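Local coordinates for protein uronate isomerase (Bacillus halodurans C-125, PDB 3HKA) that probably interconverts D-glucuronate and D-fructuronate as a zinc-binding isomerase of the amidohydrolase superfamily, at residues H28-N33 and M142-F147; L45-Y50 and E73-I78; D129-L134 and R357-L362; F165-R170 and E213-V218. All coordinates share one frame; numbering follows the deposited sequence.

Contact 1 of 4, residues H28-N33 and M142-F147. With ZN (zinc ion), chain F; FIX (D-fructuronic acid), chain D.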
# COMPACT_ATOMS: atom_id res chain seq x y z
N HIS A 28 16.68 6.73 -21.28
CA HIS A 28 18.12 6.62 -21.29
C HIS A 28 18.52 6.29 -22.73
O HIS A 28 19.42 5.49 -22.97
CB HIS A 28 18.56 5.53 -20.32
CG HIS A 28 18.37 5.91 -18.88
ND1 HIS A 28 19.30 6.64 -18.18
CD2 HIS A 28 17.32 5.72 -18.04
CE1 HIS A 28 18.83 6.89 -16.97
NE2 HIS A 28 17.64 6.34 -16.86
N LEU A 29 17.82 6.93 -23.66
CA LEU A 29 18.10 6.76 -25.09
C LEU A 29 18.83 8.01 -25.55
O LEU A 29 18.78 9.04 -24.88
CB LEU A 29 16.79 6.61 -25.88
CG LEU A 29 15.85 5.47 -25.49
CD1 LEU A 29 14.62 5.51 -26.39
CD2 LEU A 29 16.58 4.14 -25.62
N PHE A 30 19.50 7.92 -26.69
CA PHE A 30 20.24 9.06 -27.24
C PHE A 30 19.95 9.20 -28.72
O PHE A 30 19.57 8.23 -29.38
CB PHE A 30 21.74 8.86 -27.05
CG PHE A 30 22.17 8.83 -25.62
CD1 PHE A 30 22.52 10.00 -24.95
CD2 PHE A 30 22.25 7.62 -24.94
CE1 PHE A 30 22.93 9.96 -23.62
CE2 PHE A 30 22.66 7.57 -23.60
CZ PHE A 30 23.00 8.75 -22.95
N SER A 31 20.14 10.40 -29.25
CA SER A 31 19.91 10.64 -30.67
C SER A 31 20.90 9.74 -31.42
O SER A 31 22.05 9.59 -31.02
CB SER A 31 20.18 12.11 -31.00
OG SER A 31 19.71 12.42 -32.30
N PRO A 32 20.45 9.12 -32.52
CA PRO A 32 21.26 8.22 -33.35
C PRO A 32 22.68 8.71 -33.65
O PRO A 32 23.62 7.93 -33.64
CB PRO A 32 20.42 8.06 -34.61
CG PRO A 32 19.03 8.13 -34.08
CD PRO A 32 19.11 9.30 -33.12
N ASN A 33 22.81 10.01 -33.91
CA ASN A 33 24.11 10.59 -34.23
C ASN A 33 25.10 10.60 -33.06
O ASN A 33 26.27 10.95 -33.24
CB ASN A 33 23.93 12.00 -34.78
CG ASN A 33 23.35 12.96 -33.76
OD1 ASN A 33 22.42 12.61 -33.02
ND2 ASN A 33 23.89 14.17 -33.71
N MET A 142 16.12 12.69 -23.27
CA MET A 142 17.29 11.90 -22.89
C MET A 142 17.76 12.23 -21.48
O MET A 142 17.26 13.14 -20.82
CB MET A 142 18.46 12.18 -23.85
CG MET A 142 18.12 12.16 -25.34
SD MET A 142 19.59 12.54 -26.35
CE MET A 142 19.59 14.31 -26.27
N THR A 143 18.75 11.46 -21.03
CA THR A 143 19.39 11.68 -19.74
C THR A 143 20.82 12.00 -20.16
O THR A 143 21.58 11.11 -20.53
CB THR A 143 19.38 10.43 -18.87
OG1 THR A 143 18.02 10.09 -18.52
CG2 THR A 143 20.19 10.66 -17.60
N ASN A 144 21.16 13.28 -20.13
CA ASN A 144 22.49 13.71 -20.54
C ASN A 144 23.37 14.07 -19.36
O ASN A 144 23.18 15.10 -18.71
CB ASN A 144 22.34 14.87 -21.52
CG ASN A 144 21.40 14.53 -22.66
OD1 ASN A 144 20.24 14.95 -22.67
ND2 ASN A 144 21.88 13.73 -23.61
N ASP A 145 24.35 13.21 -19.11
CA ASP A 145 25.30 13.36 -18.01
C ASP A 145 26.66 13.82 -18.53
O ASP A 145 27.39 13.05 -19.15
CB ASP A 145 25.43 12.01 -17.30
CG ASP A 145 26.34 12.07 -16.09
OD1 ASP A 145 27.01 13.10 -15.87
OD2 ASP A 145 26.40 11.05 -15.36
N PRO A 146 27.03 15.08 -18.26
CA PRO A 146 28.32 15.62 -18.72
C PRO A 146 29.56 14.96 -18.11
O PRO A 146 30.67 15.10 -18.63
CB PRO A 146 28.21 17.10 -18.37
CG PRO A 146 27.38 17.09 -17.14
CD PRO A 146 26.29 16.09 -17.48
N PHE A 147 29.38 14.24 -17.00
CA PHE A 147 30.50 13.58 -16.34
C PHE A 147 30.85 12.26 -17.04
O PHE A 147 31.87 11.64 -16.75
CB PHE A 147 30.16 13.35 -14.87
CG PHE A 147 29.90 14.63 -14.12
CD1 PHE A 147 30.96 15.40 -13.65
CD2 PHE A 147 28.61 15.11 -13.96
CE1 PHE A 147 30.73 16.63 -13.04
CE2 PHE A 147 28.37 16.34 -13.34
CZ PHE A 147 29.43 17.10 -12.88
ZN ZN F . 16.00 6.57 -15.51
O1A FIX D . 17.36 7.55 -14.24
C1 FIX D . 17.73 6.83 -13.28
O1B FIX D . 18.56 7.15 -12.41
C2 FIX D . 17.12 5.42 -13.17
O2 FIX D . 15.89 5.39 -13.90
C3 FIX D . 18.11 4.36 -13.70
O3 FIX D . 19.34 4.46 -12.96
C4 FIX D . 17.66 2.87 -13.60
O4 FIX D . 18.77 1.99 -13.82
C5 FIX D . 16.53 2.50 -14.61
O5 FIX D . 16.51 3.00 -15.74
C6 FIX D . 15.45 1.51 -14.22
O6 FIX D . 14.26 1.70 -14.98
O HOH W 1 19.92 9.06 -22.34

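Contact 2 of 4, residues L45-Y50 and E73-I78. With FIX (D-fructuronic acid), chain D; CO3 (carbonate ion), chain I.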
# COMPACT_ATOMS: atom_id res chain seq x y z
N LEU A 45 17.97 -6.03 -25.65
CA LEU A 45 16.72 -6.15 -24.91
C LEU A 45 16.83 -7.24 -23.85
O LEU A 45 16.36 -7.07 -22.72
CB LEU A 45 15.56 -6.49 -25.85
CG LEU A 45 15.03 -5.38 -26.77
CD1 LEU A 45 13.95 -5.96 -27.67
CD2 LEU A 45 14.47 -4.23 -25.94
N LEU A 46 17.44 -8.36 -24.22
CA LEU A 46 17.60 -9.49 -23.31
C LEU A 46 18.64 -9.25 -22.22
O LEU A 46 18.58 -9.87 -21.16
CB LEU A 46 17.95 -10.76 -24.08
CG LEU A 46 16.85 -11.34 -24.99
CD1 LEU A 46 17.42 -12.48 -25.82
CD2 LEU A 46 15.68 -11.83 -24.14
N THR A 47 19.59 -8.35 -22.47
CA THR A 47 20.62 -8.07 -21.49
C THR A 47 20.33 -6.83 -20.63
O THR A 47 21.19 -6.34 -19.91
CB THR A 47 22.01 -7.94 -22.17
OG1 THR A 47 21.98 -6.89 -23.14
CG2 THR A 47 22.37 -9.25 -22.86
N TYR A 48 19.09 -6.35 -20.74
CA TYR A 48 18.60 -5.21 -19.96
C TYR A 48 18.88 -5.59 -18.51
O TYR A 48 18.66 -6.74 -18.14
CB TYR A 48 17.10 -5.09 -20.22
CG TYR A 48 16.33 -4.01 -19.50
CD1 TYR A 48 16.86 -2.73 -19.33
CD2 TYR A 48 15.01 -4.23 -19.12
CE1 TYR A 48 16.07 -1.69 -18.80
CE2 TYR A 48 14.22 -3.21 -18.59
CZ TYR A 48 14.75 -1.95 -18.43
OH TYR A 48 13.96 -0.95 -17.93
N HIS A 49 19.37 -4.67 -17.68
CA HIS A 49 19.70 -5.06 -16.31
C HIS A 49 18.55 -5.67 -15.50
O HIS A 49 18.80 -6.46 -14.59
CB HIS A 49 20.40 -3.92 -15.54
CG HIS A 49 19.52 -2.79 -15.11
ND1 HIS A 49 18.61 -2.90 -14.07
CD2 HIS A 49 19.47 -1.50 -15.51
CE1 HIS A 49 18.04 -1.73 -13.86
NE2 HIS A 49 18.55 -0.86 -14.72
N TYR A 50 17.31 -5.36 -15.85
CA TYR A 50 16.16 -5.95 -15.15
C TYR A 50 16.24 -7.47 -15.29
O TYR A 50 15.97 -8.21 -14.35
CB TYR A 50 14.84 -5.50 -15.77
CG TYR A 50 14.34 -4.15 -15.33
CD1 TYR A 50 15.21 -3.07 -15.20
CD2 TYR A 50 12.98 -3.92 -15.14
CE1 TYR A 50 14.74 -1.80 -14.90
CE2 TYR A 50 12.50 -2.66 -14.84
CZ TYR A 50 13.38 -1.60 -14.72
OH TYR A 50 12.90 -0.34 -14.47
N GLU A 73 26.28 -14.34 -25.68
CA GLU A 73 26.27 -15.43 -24.72
C GLU A 73 25.36 -15.10 -23.55
O GLU A 73 24.60 -15.95 -23.08
CB GLU A 73 27.70 -15.71 -24.23
CG GLU A 73 28.66 -16.08 -25.35
CD GLU A 73 30.03 -16.47 -24.84
OE1 GLU A 73 30.65 -15.67 -24.10
OE2 GLU A 73 30.49 -17.58 -25.18
N GLN A 74 25.43 -13.86 -23.08
CA GLN A 74 24.59 -13.43 -21.96
C GLN A 74 23.13 -13.50 -22.41
O GLN A 74 22.26 -13.95 -21.66
CB GLN A 74 24.95 -12.00 -21.54
CG GLN A 74 26.42 -11.83 -21.19
CD GLN A 74 26.79 -10.39 -20.90
OE1 GLN A 74 26.32 -9.47 -21.56
NE2 GLN A 74 27.66 -10.20 -19.91
N ALA A 75 22.87 -13.09 -23.64
CA ALA A 75 21.52 -13.12 -24.18
C ALA A 75 21.00 -14.55 -24.28
O ALA A 75 19.85 -14.83 -23.95
CB ALA A 75 21.49 -12.45 -25.55
N ASP A 76 21.86 -15.47 -24.74
CA ASP A 76 21.46 -16.87 -24.86
C ASP A 76 21.11 -17.46 -23.50
O ASP A 76 20.15 -18.21 -23.37
CB ASP A 76 22.58 -17.70 -25.50
CG ASP A 76 22.85 -17.31 -26.94
OD1 ASP A 76 21.89 -17.08 -27.70
OD2 ASP A 76 24.04 -17.26 -27.33
N LEU A 77 21.92 -17.13 -22.50
CA LEU A 77 21.69 -17.64 -21.15
C LEU A 77 20.35 -17.17 -20.59
O LEU A 77 19.57 -17.97 -20.07
CB LEU A 77 22.82 -17.17 -20.22
CG LEU A 77 22.71 -17.62 -18.76
CD1 LEU A 77 22.82 -19.13 -18.67
CD2 LEU A 77 23.80 -16.95 -17.94
N ILE A 78 20.09 -15.88 -20.72
CA ILE A 78 18.84 -15.30 -20.23
C ILE A 78 17.61 -15.87 -20.93
O ILE A 78 16.61 -16.18 -20.28
CB ILE A 78 18.88 -13.76 -20.37
CG1 ILE A 78 19.90 -13.18 -19.38
CG2 ILE A 78 17.49 -13.17 -20.14
CD1 ILE A 78 20.24 -11.72 -19.61
O1A FIX D . 17.36 7.55 -14.24
C1 FIX D . 17.73 6.83 -13.28
O1B FIX D . 18.56 7.15 -12.41
C2 FIX D . 17.12 5.42 -13.17
O2 FIX D . 15.89 5.39 -13.90
C3 FIX D . 18.11 4.36 -13.70
O3 FIX D . 19.34 4.46 -12.96
C4 FIX D . 17.66 2.87 -13.60
O4 FIX D . 18.77 1.99 -13.82
C5 FIX D . 16.53 2.50 -14.61
O5 FIX D . 16.51 3.00 -15.74
C6 FIX D . 15.45 1.51 -14.22
O6 FIX D . 14.26 1.70 -14.98
C CO3 I . 16.80 -4.20 -11.23
O1 CO3 I . 16.34 -4.94 -10.27
O2 CO3 I . 17.26 -4.77 -12.32
O3 CO3 I . 17.02 -2.94 -11.02

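Contact 3 of 4, residues D129-L134 and R357-L362. With FIX (D-fructuronic acid), chain D.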
# COMPACT_ATOMS: atom_id res chain seq x y z
N ASP A 129 13.58 5.27 -36.63
CA ASP A 129 12.37 5.67 -37.34
C ASP A 129 11.26 4.64 -37.12
O ASP A 129 10.14 4.99 -36.74
CB ASP A 129 12.61 5.81 -38.85
CG ASP A 129 13.64 6.88 -39.18
OD1 ASP A 129 13.66 7.93 -38.50
OD2 ASP A 129 14.41 6.67 -40.14
N THR A 130 11.58 3.38 -37.37
CA THR A 130 10.60 2.31 -37.22
C THR A 130 10.03 2.22 -35.80
O THR A 130 8.81 2.21 -35.61
CB THR A 130 11.20 0.94 -37.62
OG1 THR A 130 11.51 0.95 -39.02
CG2 THR A 130 10.22 -0.19 -37.33
N VAL A 131 10.90 2.15 -34.80
CA VAL A 131 10.45 2.05 -33.42
C VAL A 131 9.56 3.24 -33.02
O VAL A 131 8.48 3.05 -32.47
CB VAL A 131 11.63 1.96 -32.44
CG1 VAL A 131 11.12 1.96 -31.00
CG2 VAL A 131 12.41 0.69 -32.71
N LEU A 132 10.02 4.45 -33.30
CA LEU A 132 9.25 5.64 -32.96
C LEU A 132 7.89 5.63 -33.64
O LEU A 132 6.92 6.19 -33.12
CB LEU A 132 10.02 6.90 -33.33
CG LEU A 132 11.33 7.09 -32.57
CD1 LEU A 132 12.02 8.36 -33.03
CD2 LEU A 132 11.06 7.14 -31.07
N GLN A 133 7.82 4.99 -34.81
CA GLN A 133 6.58 4.87 -35.56
C GLN A 133 5.67 3.88 -34.86
O GLN A 133 4.51 4.17 -34.55
CB GLN A 133 6.85 4.35 -36.98
CG GLN A 133 7.18 5.41 -38.01
CD GLN A 133 7.65 4.78 -39.32
OE1 GLN A 133 8.82 4.43 -39.47
NE2 GLN A 133 6.73 4.63 -40.27
N LEU A 134 6.21 2.69 -34.62
CA LEU A 134 5.46 1.61 -33.99
C LEU A 134 5.02 1.92 -32.55
O LEU A 134 3.95 1.48 -32.13
CB LEU A 134 6.28 0.32 -34.02
CG LEU A 134 6.63 -0.22 -35.41
CD1 LEU A 134 7.50 -1.46 -35.29
CD2 LEU A 134 5.35 -0.54 -36.17
N ARG A 357 16.14 2.06 -21.91
CA ARG A 357 17.60 2.02 -21.99
C ARG A 357 17.96 1.41 -23.34
O ARG A 357 19.03 1.65 -23.88
CB ARG A 357 18.17 1.16 -20.86
CG ARG A 357 18.35 1.91 -19.55
CD ARG A 357 18.81 0.98 -18.44
NE ARG A 357 19.21 1.73 -17.24
CZ ARG A 357 20.32 2.45 -17.15
NH1 ARG A 357 21.14 2.54 -18.19
NH2 ARG A 357 20.61 3.09 -16.03
N VAL A 358 17.03 0.61 -23.88
CA VAL A 358 17.21 -0.02 -25.18
C VAL A 358 16.08 0.50 -26.07
O VAL A 358 14.90 0.40 -25.72
CB VAL A 358 17.12 -1.56 -25.07
CG1 VAL A 358 17.38 -2.19 -26.43
CG2 VAL A 358 18.12 -2.07 -24.04
N LEU A 359 16.46 1.05 -27.22
CA LEU A 359 15.51 1.62 -28.18
C LEU A 359 14.17 0.91 -28.34
O LEU A 359 13.12 1.54 -28.23
CB LEU A 359 16.18 1.73 -29.55
CG LEU A 359 15.29 2.30 -30.67
CD1 LEU A 359 14.89 3.73 -30.33
CD2 LEU A 359 16.05 2.26 -32.00
N GLU A 360 14.19 -0.39 -28.63
CA GLU A 360 12.94 -1.13 -28.83
C GLU A 360 11.97 -1.11 -27.65
O GLU A 360 10.76 -1.29 -27.83
CB GLU A 360 13.23 -2.59 -29.19
CG GLU A 360 13.81 -2.83 -30.58
CD GLU A 360 15.27 -2.43 -30.70
OE1 GLU A 360 15.96 -2.34 -29.66
OE2 GLU A 360 15.73 -2.21 -31.84
N GLN A 361 12.49 -0.89 -26.44
CA GLN A 361 11.63 -0.89 -25.25
C GLN A 361 10.47 0.10 -25.34
O GLN A 361 9.41 -0.12 -24.74
CB GLN A 361 12.46 -0.61 -24.00
CG GLN A 361 13.49 -1.70 -23.74
CD GLN A 361 14.39 -1.38 -22.56
OE1 GLN A 361 14.71 -0.22 -22.31
NE2 GLN A 361 14.83 -2.42 -21.86
N LEU A 362 10.65 1.17 -26.10
CA LEU A 362 9.59 2.16 -26.25
C LEU A 362 8.30 1.46 -26.65
O LEU A 362 7.21 1.86 -26.23
CB LEU A 362 9.98 3.19 -27.31
CG LEU A 362 11.18 4.07 -26.96
CD1 LEU A 362 11.49 5.02 -28.11
CD2 LEU A 362 10.86 4.85 -25.69
O1A FIX D . 17.36 7.55 -14.24
C1 FIX D . 17.73 6.83 -13.28
O1B FIX D . 18.56 7.15 -12.41
C2 FIX D . 17.12 5.42 -13.17
O2 FIX D . 15.89 5.39 -13.90
C3 FIX D . 18.11 4.36 -13.70
O3 FIX D . 19.34 4.46 -12.96
C4 FIX D . 17.66 2.87 -13.60
O4 FIX D . 18.77 1.99 -13.82
C5 FIX D . 16.53 2.50 -14.61
O5 FIX D . 16.51 3.00 -15.74
C6 FIX D . 15.45 1.51 -14.22
O6 FIX D . 14.26 1.70 -14.98

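Contact 4 of 4, residues F165-R170 and E213-V218. With FIX (D-fructuronic acid), chain D.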
# COMPACT_ATOMS: atom_id res chain seq x y z
N PHE A 165 14.75 14.36 -30.28
CA PHE A 165 15.41 14.09 -29.00
C PHE A 165 15.76 15.37 -28.25
O PHE A 165 16.38 16.28 -28.80
CB PHE A 165 16.69 13.27 -29.23
CG PHE A 165 16.43 11.88 -29.74
CD1 PHE A 165 16.52 10.79 -28.88
CD2 PHE A 165 16.07 11.67 -31.07
CE1 PHE A 165 16.26 9.50 -29.34
CE2 PHE A 165 15.80 10.38 -31.54
CZ PHE A 165 15.90 9.29 -30.67
N HIS A 166 15.35 15.43 -26.98
CA HIS A 166 15.61 16.60 -26.15
C HIS A 166 16.57 16.29 -25.02
O HIS A 166 16.58 15.18 -24.48
CB HIS A 166 14.29 17.14 -25.59
CG HIS A 166 13.27 17.41 -26.64
ND1 HIS A 166 12.50 16.41 -27.20
CD2 HIS A 166 12.92 18.55 -27.28
CE1 HIS A 166 11.73 16.92 -28.15
NE2 HIS A 166 11.97 18.22 -28.21
N ALA A 167 17.37 17.28 -24.66
CA ALA A 167 18.35 17.11 -23.60
C ALA A 167 17.79 17.42 -22.22
O ALA A 167 16.89 18.25 -22.06
CB ALA A 167 19.56 18.00 -23.88
N ALA A 168 18.33 16.73 -21.23
CA ALA A 168 17.96 16.93 -19.83
C ALA A 168 19.29 16.82 -19.11
O ALA A 168 19.94 15.77 -19.15
CB ALA A 168 17.00 15.83 -19.36
N LEU A 169 19.70 17.90 -18.46
CA LEU A 169 20.98 17.94 -17.74
C LEU A 169 20.99 17.12 -16.44
O LEU A 169 20.51 17.59 -15.41
CB LEU A 169 21.35 19.40 -17.46
CG LEU A 169 22.63 19.69 -16.68
CD1 LEU A 169 23.82 19.01 -17.34
CD2 LEU A 169 22.84 21.20 -16.62
N ARG A 170 21.53 15.91 -16.51
CA ARG A 170 21.62 15.02 -15.35
C ARG A 170 22.84 15.41 -14.51
O ARG A 170 23.95 15.52 -15.04
CB ARG A 170 21.73 13.57 -15.82
CG ARG A 170 21.63 12.53 -14.73
CD ARG A 170 20.31 12.64 -13.95
NE ARG A 170 20.24 11.56 -12.97
CZ ARG A 170 19.55 10.44 -13.14
NH1 ARG A 170 18.85 10.24 -14.25
NH2 ARG A 170 19.62 9.48 -12.23
N GLU A 213 23.57 26.17 -21.66
CA GLU A 213 23.78 26.84 -22.94
C GLU A 213 24.07 25.84 -24.05
O GLU A 213 23.60 25.99 -25.18
CB GLU A 213 24.94 27.83 -22.83
CG GLU A 213 25.24 28.57 -24.12
CD GLU A 213 26.49 29.43 -24.03
OE1 GLU A 213 26.56 30.29 -23.13
OE2 GLU A 213 27.40 29.25 -24.88
N ARG A 214 24.84 24.81 -23.72
CA ARG A 214 25.22 23.78 -24.69
C ARG A 214 24.08 22.82 -25.05
O ARG A 214 23.83 22.56 -26.22
CB ARG A 214 26.41 22.97 -24.16
CG ARG A 214 27.70 23.11 -24.96
CD ARG A 214 27.76 22.15 -26.16
NE ARG A 214 26.65 22.35 -27.08
CZ ARG A 214 26.42 21.62 -28.17
NH1 ARG A 214 27.24 20.61 -28.48
NH2 ARG A 214 25.38 21.88 -28.94
N MET A 215 23.39 22.31 -24.04
CA MET A 215 22.32 21.34 -24.25
C MET A 215 20.92 21.90 -24.46
O MET A 215 20.09 21.25 -25.11
CB MET A 215 22.26 20.36 -23.08
CG MET A 215 23.54 19.62 -22.78
SD MET A 215 23.27 18.58 -21.33
CE MET A 215 24.79 17.59 -21.32
N ASP A 216 20.63 23.07 -23.90
CA ASP A 216 19.29 23.65 -24.01
C ASP A 216 18.34 22.57 -23.47
O ASP A 216 17.38 22.18 -24.13
CB ASP A 216 18.96 23.98 -25.47
CG ASP A 216 17.60 24.61 -25.62
OD1 ASP A 216 17.20 25.40 -24.74
OD2 ASP A 216 16.92 24.33 -26.63
N PRO A 217 18.61 22.09 -22.24
CA PRO A 217 17.81 21.05 -21.59
C PRO A 217 16.40 21.48 -21.23
O PRO A 217 16.17 22.65 -20.91
CB PRO A 217 18.63 20.71 -20.36
CG PRO A 217 19.11 22.07 -19.95
CD PRO A 217 19.55 22.69 -21.27
N VAL A 218 15.47 20.54 -21.26
CA VAL A 218 14.10 20.83 -20.90
C VAL A 218 14.00 20.90 -19.36
O VAL A 218 13.06 21.46 -18.81
CB VAL A 218 13.13 19.77 -21.46
CG1 VAL A 218 13.07 19.91 -22.98
CG2 VAL A 218 13.60 18.37 -21.10
O1A FIX D . 17.36 7.55 -14.24
C1 FIX D . 17.73 6.83 -13.28
O1B FIX D . 18.56 7.15 -12.41
C2 FIX D . 17.12 5.42 -13.17
O2 FIX D . 15.89 5.39 -13.90
C3 FIX D . 18.11 4.36 -13.70
O3 FIX D . 19.34 4.46 -12.96
C4 FIX D . 17.66 2.87 -13.60
O4 FIX D . 18.77 1.99 -13.82
C5 FIX D . 16.53 2.50 -14.61
O5 FIX D . 16.51 3.00 -15.74
C6 FIX D . 15.45 1.51 -14.22
O6 FIX D . 14.26 1.70 -14.98
O HOH W 2 16.82 19.75 -25.71

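Contact 1 of 4, residues H28-N33 and M142-F147
Thr143 lays its hydroxyl over one face of the His28 imidazole, toward the rim, with Thr143 OG1 3.6 Å from His28 CE1. That hydroxyl is hydrogen-bonded to the backbone O of Thr27, and against the ring it packs. His28 leaves its backbone pointing away from Thr143, but with CG anti to the carbonyl carbon (chi1 -70°) its ring swings back obliquely across the threonine and holds NE2 2.1 Å from zinc. Fructuronate O1A, which like O2 of the sugar also binds the zinc, lies at the edge of the ring, near its plane.

Farther along, Phe30 and Met142 pass at a slant. Met142 SD is 4.1 Å from Phe30 CD1 and 5.2 Å from the ring centroid, an oblique Met-aromatic contact. The chain of Met142 bends at its last torsion (chi3 -82°), after its CG has run 3.2 Å from Leu29 O. The Asn144 amide runs antiparallel to the Phe30 side chain, the planes 69° apart and ND2 3.9 Å from Phe30 CE1; Glu151 OE1 takes a hydrogen bond from ND2. One water joins the backbones, accepting from Thr143 N at 3.0 Å and donating to Leu29 O at 2.8 Å.

The two loops follow parallel strands 22-24 and 137-141. His28, with His26 and Asp355 on the same zinc, belongs to the His-x-His metal motif after the first barrel strand of the amidohydrolases.

Contact 2 of 4, residues L45-Y50 and E73-I78
The backbone leaves helix 42-46 at Thr47, turns through Tyr48 as N-cap of helix 49-55, and meets the flank of helix 71-84 where Leu46 CA and Ala75 CA are 5.4 Å apart. Leu46 points at that helix and puts CD1 4.1 Å from Ala75 CB. Thr47 holds OG1 between its backbone N and carbonyl carbon (chi1 59°), where Asp43 O accepts from it, and this sets CG2 against helix 71-84, 4.0 Å from Gln74 CB, the two side chains crossing at about a right angle. Gln74 sends its amide elsewhere, NE2 donating to Phe66 O. Ile78 packs against the carbonyl of Leu46, near the end of helix 42-46: its CG2 is 3.6 Å from Leu46 O, while CD1 is modelled so near that oxygen that the detail is doubtful.

All these helices belong to the long, mostly helical insertion between barrel strands 22-24 and 137-141, and residues 48-50 of it line the fructuronate pocket. There His49 works at both edges of its ring. Its ND1 donates to carbonate O2 at 2.9 Å (150° at the hydrogen), and its NE2 shares a 3.0 Å hydrogen bond with fructuronate O4 in which either may donate. Tyr50 OH donates a hydrogen bond to fructuronate O6 at 2.5 Å, and Tyr48 OH, bonded to Lys365 NZ, lies over one face of the Tyr50 ring, offset toward its rim. The carbonate, probably from the crystallisation liquor, is also gripped by Trp326 and by Arg314 and Lys315 of the second subunit.

Contact 3 of 4, residues D129-L134 and R357-L362
Val131 of helix 124-134 presses against Leu359, Glu360 and Leu362, where the loop after zinc ligand Asp355 winds into helix 361-386. In the amidohydrolase-type barrel this packs helix 124-134, which leads into strand 137-141, on the type I turn from Val358 to Gln361 at the approach to helix 361-386.

From its CB, 4.1 Å from Leu359 CG, Val131 forks. CG1, anti to its backbone N (chi1 176°), runs to Leu359 O at 3.4 Å and also touches Leu362 CB, the two side chains crossing at about a right angle. CG2 leans on the leucine, 3.9 Å from Leu359 CG. Next in sequence, Leu132 CD2 meets Leu362 CD1 at 3.7 Å, so the contact is wholly apolar where side chains meet. The buried Glu360 carboxylate is satisfied from outside the two segments, OE2 by Gln127 NE2 and OE1 by Asp41 N.

On the side nearer the substrate, Gln361 OE1 takes two backbone donors. Arg357 N arrives nearly along the C=O axis at 2.7 Å, and Val358 N comes from above the carbonyl plane at 2.9 Å. This double grip fixes the backbone from which Arg357 extends to the sugar. Arg357 NE makes only weak hydrogen bonds to fructuronate O4 and O5, and NH2 adds a better one to O4. A leucine in place of Arg357 would probably leave O4 with His49 but without its charged donor, and O5 without its weak one. The bond from Arg357 NH2 to fructuronate O4 measures 3.1 Å, with 154° at the hydrogen.

Contact 4 of 4, residues F165-R170 and E213-V218
Ala167, Met215 and Val218 give up the most surface where the strand region 165-170 meets the end of helix 198-215. Ala167 points its methyl at the helix, CB 3.7 Å from Met215 CB. Met215 runs on extended past CG, crossing Leu169 at about a right angle with SD 4.1 Å from Leu169 CD1. Val218 ties the backbones: its N donates to Ala167 O at 2.8 Å, and Pro217 CA makes a C-H...O contact with the same oxygen at 3.0 Å. Val218 CG1 reaches His166 CB at 4.0 Å. A water accepts from Ala167 N and donates to Asp216 O, bridging the two segments a second time.

Arg170, its CG anti to the backbone N (chi1 -172°) and its chain bent at the next torsion, faces the substrate carboxylate edge-on. NH2 donates to fructuronate O1B at 2.6 Å and NH1 to O1A at 3.1 Å, both nearly straight, while NE pairs with Asp172. A methionine here would probably leave that carboxylate without its paired donors and Asp172 without this counter-charge. Such paired N-H bonds are consistent with Arg170 selecting the acid end of the sugar, next to a contact that is otherwise apolar with one direct backbone hydrogen bond.

Starting from the N terminus, the loop after strand 22-24 supplies residues 28-33, and the chain then enters the helical insertion. Contact 2 closes first, a short loop between residues 45-50 and 73-78 that lies wholly within the larger loop of contact 1. Contact 3 opens at 129-134, before the chain passes strand 137-141 and completes contact 1 at 142-147. Contact 4 follows, joining 165-170 to the end of helix 198-215, and is enclosed by contact 3, which closes last, at 357-362. Contacts 1 and 3 therefore cross, and Leu29 packs on Leu359 and Leu362 between them. Insertion, barrel strands and outer helices are thereby drawn together round one fructuronate.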